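Local coordinates for protein yesU (Bacillus subtilis, PDB 1OQ1), which is of unknown function but adopts a galectin-like fold of two antiparallel beta-sheets, related to the concanavalin-type sandwiches, at residues Y119-C133 and A144-D156. Numbering follows the deposited sequence.
Sequences YFRRKYAEERAFRTC and AAMGADPLPSPDD
Asp-149 reaches Arg-122 and the backbone of Phe-120 with one oxygen. Its CG stands anti to the backbone N (chi1 -175°), which carries the carboxylate across to 119-133. Asp-149 OD2 accepts from Phe-120 N at 2.9 Å, on the syn side and 25° out of the carboxylate plane. The same OD2 forms a salt bridge with Arg-122 NH2 at 3.0 Å; that N-H bond is weak, and the guanidinium and carboxylate planes are 62° apart. A water accepts from Arg-121 N and Arg-122 NE and lies 2.7 Å from Asp-149 OD2. The other oxygen, OD1, takes Leu-151 N in an Asx turn.

Arg-122 NH2 also donates to Leu-151 O at 2.7 Å, from above the carbonyl plane. Chi1 of Arg-122 sets CG anti to the carbonyl carbon and over the centre of the Phe-120 ring; a bend at chi2 then turns the rest of the chain. Arg-131 CD covers one guanidinium face, with Phe-120 CD1 against the opposite one. The Phe-120 ring turns its edge to Pro-152 O and to Pro-154 CD; Pro-154 CD lies 4.0 Å from Phe-120 CZ. Cys-133 SG lies 3.6 Å from Asp-149 CG.

Beyond this cluster, Cys-133 and Gly-147 form an antiparallel hydrogen-bonded pair. The contact joins the end of hairpin 132-138/142-148 to the corner at Phe-120 in strand 112-122. Strand 142-148 is outermost in its sheet; Cys-133 and Pro-150 touch Ile-181 of strand 179-185 in the other sheet.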
loop_
_atom_site.group_PDB
_atom_site.type_symbol
_atom_site.label_atom_id
_atom_site.label_comp_id
_atom_site.label_asym_id
_atom_site.label_seq_id
_atom_site.Cartn_x
_atom_site.Cartn_y
_atom_site.Cartn_z
ATOM N N TYR A 119 -1.143 1.227 7.506
ATOM C CA TYR A 119 -1.795 2.395 8.083
ATOM C C TYR A 119 -3.181 1.958 8.551
ATOM O O TYR A 119 -3.698 0.937 8.106
ATOM C CB TYR A 119 -1.860 3.534 7.059
ATOM C CG TYR A 119 -2.592 3.210 5.779
ATOM C CD1 TYR A 119 -3.939 3.536 5.623
ATOM C CD2 TYR A 119 -1.925 2.622 4.703
ATOM C CE1 TYR A 119 -4.605 3.296 4.430
ATOM C CE2 TYR A 119 -2.581 2.376 3.500
ATOM C CZ TYR A 119 -3.920 2.718 3.369
ATOM O OH TYR A 119 -4.558 2.504 2.171
ATOM N N PHE A 120 -3.783 2.735 9.441
ATOM C CA PHE A 120 -5.060 2.350 10.038
ATOM C C PHE A 120 -4.863 0.927 10.570
ATOM O O PHE A 120 -5.592 -0.003 10.213
ATOM C CB PHE A 120 -6.213 2.361 9.033
ATOM C CG PHE A 120 -7.575 2.321 9.689
ATOM C CD1 PHE A 120 -8.126 3.472 10.246
ATOM C CD2 PHE A 120 -8.270 1.123 9.812
ATOM C CE1 PHE A 120 -9.351 3.435 10.920
ATOM C CE2 PHE A 120 -9.498 1.070 10.486
ATOM C CZ PHE A 120 -10.038 2.229 11.042
ATOM N N ARG A 121 -3.847 0.762 11.411
ATOM C CA ARG A 121 -3.547 -0.540 11.995
ATOM C C ARG A 121 -4.455 -0.679 13.206
ATOM O O ARG A 121 -4.089 -0.275 14.310
ATOM C CB ARG A 121 -2.079 -0.591 12.422
ATOM C CG ARG A 121 -1.116 -0.189 11.317
ATOM C CD ARG A 121 0.328 -0.189 11.800
ATOM N NE ARG A 121 0.788 -1.527 12.163
ATOM C CZ ARG A 121 1.033 -1.935 13.405
ATOM N NH1 ARG A 121 0.867 -1.113 14.437
ATOM N NH2 ARG A 121 1.455 -3.174 13.613
ATOM N N ARG A 122 -5.644 -1.239 12.990
ATOM C CA ARG A 122 -6.623 -1.378 14.061
ATOM C C ARG A 122 -7.239 -2.780 14.144
ATOM O O ARG A 122 -8.391 -2.927 14.545
ATOM C CB ARG A 122 -7.749 -0.353 13.856
ATOM C CG ARG A 122 -7.284 1.038 13.414
ATOM C CD ARG A 122 -6.482 1.766 14.493
ATOM N NE ARG A 122 -5.792 2.928 13.931
ATOM C CZ ARG A 122 -6.358 4.106 13.695
ATOM N NH1 ARG A 122 -7.639 4.307 13.983
ATOM N NH2 ARG A 122 -5.646 5.080 13.138
ATOM N N LYS A 123 -6.476 -3.800 13.772
ATOM C CA LYS A 123 -6.970 -5.174 13.805
ATOM C C LYS A 123 -6.951 -5.769 15.213
ATOM O O LYS A 123 -7.914 -6.414 15.629
ATOM C CB LYS A 123 -6.133 -6.050 12.861
ATOM C CG LYS A 123 -6.365 -7.558 12.987
ATOM C CD LYS A 123 -7.784 -7.967 12.599
ATOM C CE LYS A 123 -7.955 -9.477 12.727
ATOM N NZ LYS A 123 -9.302 -9.942 12.293
ATOM N N TYR A 124 -5.861 -5.541 15.943
ATOM C CA TYR A 124 -5.710 -6.082 17.295
ATOM C C TYR A 124 -5.696 -5.003 18.377
ATOM O O TYR A 124 -5.368 -3.849 18.109
ATOM C CB TYR A 124 -4.424 -6.908 17.372
ATOM C CG TYR A 124 -4.376 -8.051 16.382
ATOM C CD1 TYR A 124 -5.234 -9.147 16.509
ATOM C CD2 TYR A 124 -3.481 -8.035 15.309
ATOM C CE1 TYR A 124 -5.203 -10.201 15.589
ATOM C CE2 TYR A 124 -3.443 -9.082 14.385
ATOM C CZ TYR A 124 -4.306 -10.160 14.532
ATOM O OH TYR A 124 -4.262 -11.195 13.625
ATOM N N ALA A 125 -6.038 -5.392 19.601
ATOM C CA ALA A 125 -6.070 -4.458 20.723
ATOM C C ALA A 125 -4.753 -3.710 20.893
ATOM O O ALA A 125 -4.742 -2.496 21.105
ATOM C CB ALA A 125 -6.413 -5.198 22.010
ATOM N N GLU A 126 -3.639 -4.431 20.809
ATOM C CA GLU A 126 -2.334 -3.798 20.960
ATOM C C GLU A 126 -2.128 -2.697 19.930
ATOM O O GLU A 126 -1.521 -1.668 20.222
ATOM C CB GLU A 126 -1.213 -4.828 20.824
ATOM C CG GLU A 126 -0.994 -5.671 22.060
ATOM C CD GLU A 126 0.221 -6.570 21.933
ATOM O OE1 GLU A 126 0.178 -7.521 21.127
ATOM O OE2 GLU A 126 1.222 -6.318 22.636
ATOM N N GLU A 127 -2.632 -2.918 18.719
ATOM C CA GLU A 127 -2.479 -1.937 17.657
ATOM C C GLU A 127 -3.387 -0.739 17.913
ATOM O O GLU A 127 -2.977 0.406 17.751
ATOM C CB GLU A 127 -2.806 -2.567 16.303
ATOM C CG GLU A 127 -1.971 -3.799 15.995
ATOM C CD GLU A 127 -2.351 -4.455 14.690
ATOM O OE1 GLU A 127 -3.529 -4.342 14.292
ATOM O OE2 GLU A 127 -1.480 -5.104 14.065
ATOM N N ARG A 128 -4.617 -1.004 18.329
ATOM C CA ARG A 128 -5.546 0.085 18.600
ATOM C C ARG A 128 -5.125 0.926 19.806
ATOM O O ARG A 128 -5.501 2.091 19.913
ATOM C CB ARG A 128 -6.962 -0.461 18.810
ATOM C CG ARG A 128 -7.563 -1.093 17.561
ATOM C CD ARG A 128 -9.055 -1.342 17.729
ATOM N NE ARG A 128 -9.345 -2.372 18.725
ATOM C CZ ARG A 128 -9.302 -3.681 18.493
ATOM N NH1 ARG A 128 -8.983 -4.142 17.290
ATOM N NH2 ARG A 128 -9.586 -4.535 19.469
ATOM N N ALA A 129 -4.329 0.342 20.696
ATOM C CA ALA A 129 -3.871 1.037 21.902
ATOM C C ALA A 129 -2.783 2.088 21.659
ATOM O O ALA A 129 -2.550 2.957 22.499
ATOM C CB ALA A 129 -3.383 0.013 22.931
ATOM N N PHE A 130 -2.107 2.002 20.522
ATOM C CA PHE A 130 -1.055 2.960 20.194
ATOM C C PHE A 130 -1.042 2.985 18.679
ATOM O O PHE A 130 -0.476 2.102 18.032
ATOM C CB PHE A 130 0.289 2.485 20.737
ATOM C CG PHE A 130 1.339 3.556 20.754
ATOM C CD1 PHE A 130 1.222 4.643 21.613
ATOM C CD2 PHE A 130 2.439 3.485 19.908
ATOM C CE1 PHE A 130 2.185 5.642 21.628
ATOM C CE2 PHE A 130 3.412 4.490 19.920
ATOM C CZ PHE A 130 3.283 5.563 20.777
ATOM N N ARG A 131 -1.663 4.014 18.120
ATOM C CA ARG A 131 -1.831 4.107 16.682
ATOM C C ARG A 131 -0.710 4.694 15.865
ATOM O O ARG A 131 -0.400 5.881 15.946
ATOM C CB ARG A 131 -3.149 4.818 16.421
ATOM C CG ARG A 131 -4.250 4.080 17.157
ATOM C CD ARG A 131 -5.536 4.820 17.189
ATOM N NE ARG A 131 -6.507 4.141 18.044
ATOM C CZ ARG A 131 -7.765 4.538 18.168
ATOM N NH1 ARG A 131 -8.179 5.592 17.486
ATOM N NH2 ARG A 131 -8.599 3.905 18.982
ATOM N N THR A 132 -0.119 3.824 15.056
ATOM C CA THR A 132 1.000 4.186 14.205
ATOM C C THR A 132 0.865 3.600 12.803
ATOM O O THR A 132 -0.014 2.773 12.534
ATOM C CB THR A 132 2.315 3.647 14.796
ATOM O OG1 THR A 132 2.307 2.213 14.741
ATOM C CG2 THR A 132 2.457 4.074 16.247
ATOM N N CYS A 133 1.738 4.066 11.917
ATOM C CA CYS A 133 1.833 3.575 10.549
ATOM C C CYS A 133 3.241 2.999 10.532
ATOM O O CYS A 133 4.166 3.630 11.044
ATOM C CB CYS A 133 1.739 4.716 9.537
ATOM S SG CYS A 133 0.140 5.548 9.481
ATOM N N ALA A 144 11.556 -0.739 9.017
ATOM C CA ALA A 144 12.384 0.378 8.557
ATOM C C ALA A 144 12.065 1.719 9.216
ATOM O O ALA A 144 12.967 2.499 9.519
ATOM C CB ALA A 144 12.270 0.514 7.038
ATOM N N ALA A 145 10.785 1.996 9.434
ATOM C CA ALA A 145 10.401 3.261 10.043
ATOM C C ALA A 145 8.970 3.199 10.540
ATOM O O ALA A 145 8.234 2.263 10.234
ATOM C CB ALA A 145 10.545 4.396 9.022
HETATM N N MSE A 146 8.582 4.195 11.327
HETATM C CA MSE A 146 7.218 4.258 11.822
HETATM C C MSE A 146 6.909 5.670 12.290
HETATM O O MSE A 146 7.817 6.482 12.518
HETATM C CB MSE A 146 6.962 3.234 12.943
HETATM C CG MSE A 146 7.593 3.511 14.294
HETATM SE SE MSE A 146 6.894 2.276 15.644
HETATM C CE MSE A 146 5.650 3.454 16.519
ATOM N N GLY A 147 5.621 5.971 12.364
ATOM C CA GLY A 147 5.181 7.282 12.803
ATOM C C GLY A 147 3.762 7.180 13.324
ATOM O O GLY A 147 3.062 6.214 13.025
ATOM N N ALA A 148 3.333 8.160 14.110
ATOM C CA ALA A 148 1.977 8.146 14.648
ATOM C C ALA A 148 0.962 8.258 13.507
ATOM O O ALA A 148 1.233 8.898 12.492
ATOM C CB ALA A 148 1.790 9.302 15.641
ATOM N N ASP A 149 -0.206 7.643 13.689
ATOM C CA ASP A 149 -1.274 7.644 12.683
ATOM C C ASP A 149 -2.410 8.595 13.086
ATOM O O ASP A 149 -3.111 8.345 14.068
ATOM C CB ASP A 149 -1.819 6.212 12.541
ATOM C CG ASP A 149 -2.851 6.068 11.432
ATOM O OD1 ASP A 149 -3.200 7.076 10.782
ATOM O OD2 ASP A 149 -3.321 4.929 11.217
ATOM N N PRO A 150 -2.622 9.684 12.321
ATOM C CA PRO A 150 -3.679 10.663 12.611
ATOM C C PRO A 150 -5.093 10.212 12.232
ATOM O O PRO A 150 -6.072 10.861 12.591
ATOM C CB PRO A 150 -3.242 11.881 11.807
ATOM C CG PRO A 150 -2.683 11.244 10.571
ATOM C CD PRO A 150 -1.845 10.098 11.135
ATOM N N LEU A 151 -5.195 9.113 11.494
ATOM C CA LEU A 151 -6.502 8.613 11.083
ATOM C C LEU A 151 -7.336 8.235 12.300
ATOM O O LEU A 151 -6.868 7.527 13.192
ATOM C CB LEU A 151 -6.342 7.397 10.177
ATOM C CG LEU A 151 -5.747 7.637 8.792
ATOM C CD1 LEU A 151 -5.462 6.293 8.140
ATOM C CD2 LEU A 151 -6.711 8.457 7.938
ATOM N N PRO A 152 -8.585 8.706 12.350
ATOM C CA PRO A 152 -9.455 8.390 13.482
ATOM C C PRO A 152 -10.166 7.073 13.240
ATOM O O PRO A 152 -9.957 6.426 12.215
ATOM C CB PRO A 152 -10.436 9.549 13.479
ATOM C CG PRO A 152 -10.673 9.734 11.996
ATOM C CD PRO A 152 -9.246 9.651 11.426
ATOM N N SER A 153 -10.993 6.678 14.203
ATOM C CA SER A 153 -11.807 5.482 14.062
ATOM C C SER A 153 -12.920 5.953 13.121
ATOM O O SER A 153 -13.143 7.160 12.976
ATOM C CB SER A 153 -12.365 5.065 15.424
ATOM O OG SER A 153 -12.609 6.197 16.238
ATOM N N PRO A 154 -13.628 5.022 12.469
ATOM C CA PRO A 154 -14.703 5.392 11.541
ATOM C C PRO A 154 -15.762 6.346 12.075
ATOM O O PRO A 154 -16.242 7.206 11.338
ATOM C CB PRO A 154 -15.291 4.043 11.133
ATOM C CG PRO A 154 -14.105 3.130 11.220
ATOM C CD PRO A 154 -13.458 3.560 12.515
ATOM N N ASP A 155 -16.124 6.202 13.346
ATOM C CA ASP A 155 -17.148 7.062 13.935
ATOM C C ASP A 155 -16.854 8.559 13.850
ATOM O O ASP A 155 -17.775 9.365 13.696
ATOM C CB ASP A 155 -17.423 6.652 15.395
ATOM C CG ASP A 155 -16.178 6.674 16.273
ATOM O OD1 ASP A 155 -15.060 6.870 15.750
ATOM O OD2 ASP A 155 -16.323 6.482 17.501
ATOM N N ASP A 156 -15.580 8.933 13.932
ATOM C CA ASP A 156 -15.197 10.343 13.874
ATOM C C ASP A 156 -14.569 10.774 12.551
ATOM O O ASP A 156 -14.064 11.890 12.449
ATOM C CB ASP A 156 -14.201 10.685 14.987
ATOM C CG ASP A 156 -14.788 10.543 16.375
ATOM O OD1 ASP A 156 -16.022 10.659 16.532
ATOM O OD2 ASP A 156 -13.997 10.336 17.319
HETATM O O HOH W 1 -2.897 3.038 13.037
HETATM O O HOH W 2 -10.797 6.244 18.228
HETATM O O HOH W 3 -6.726 7.342 15.825
#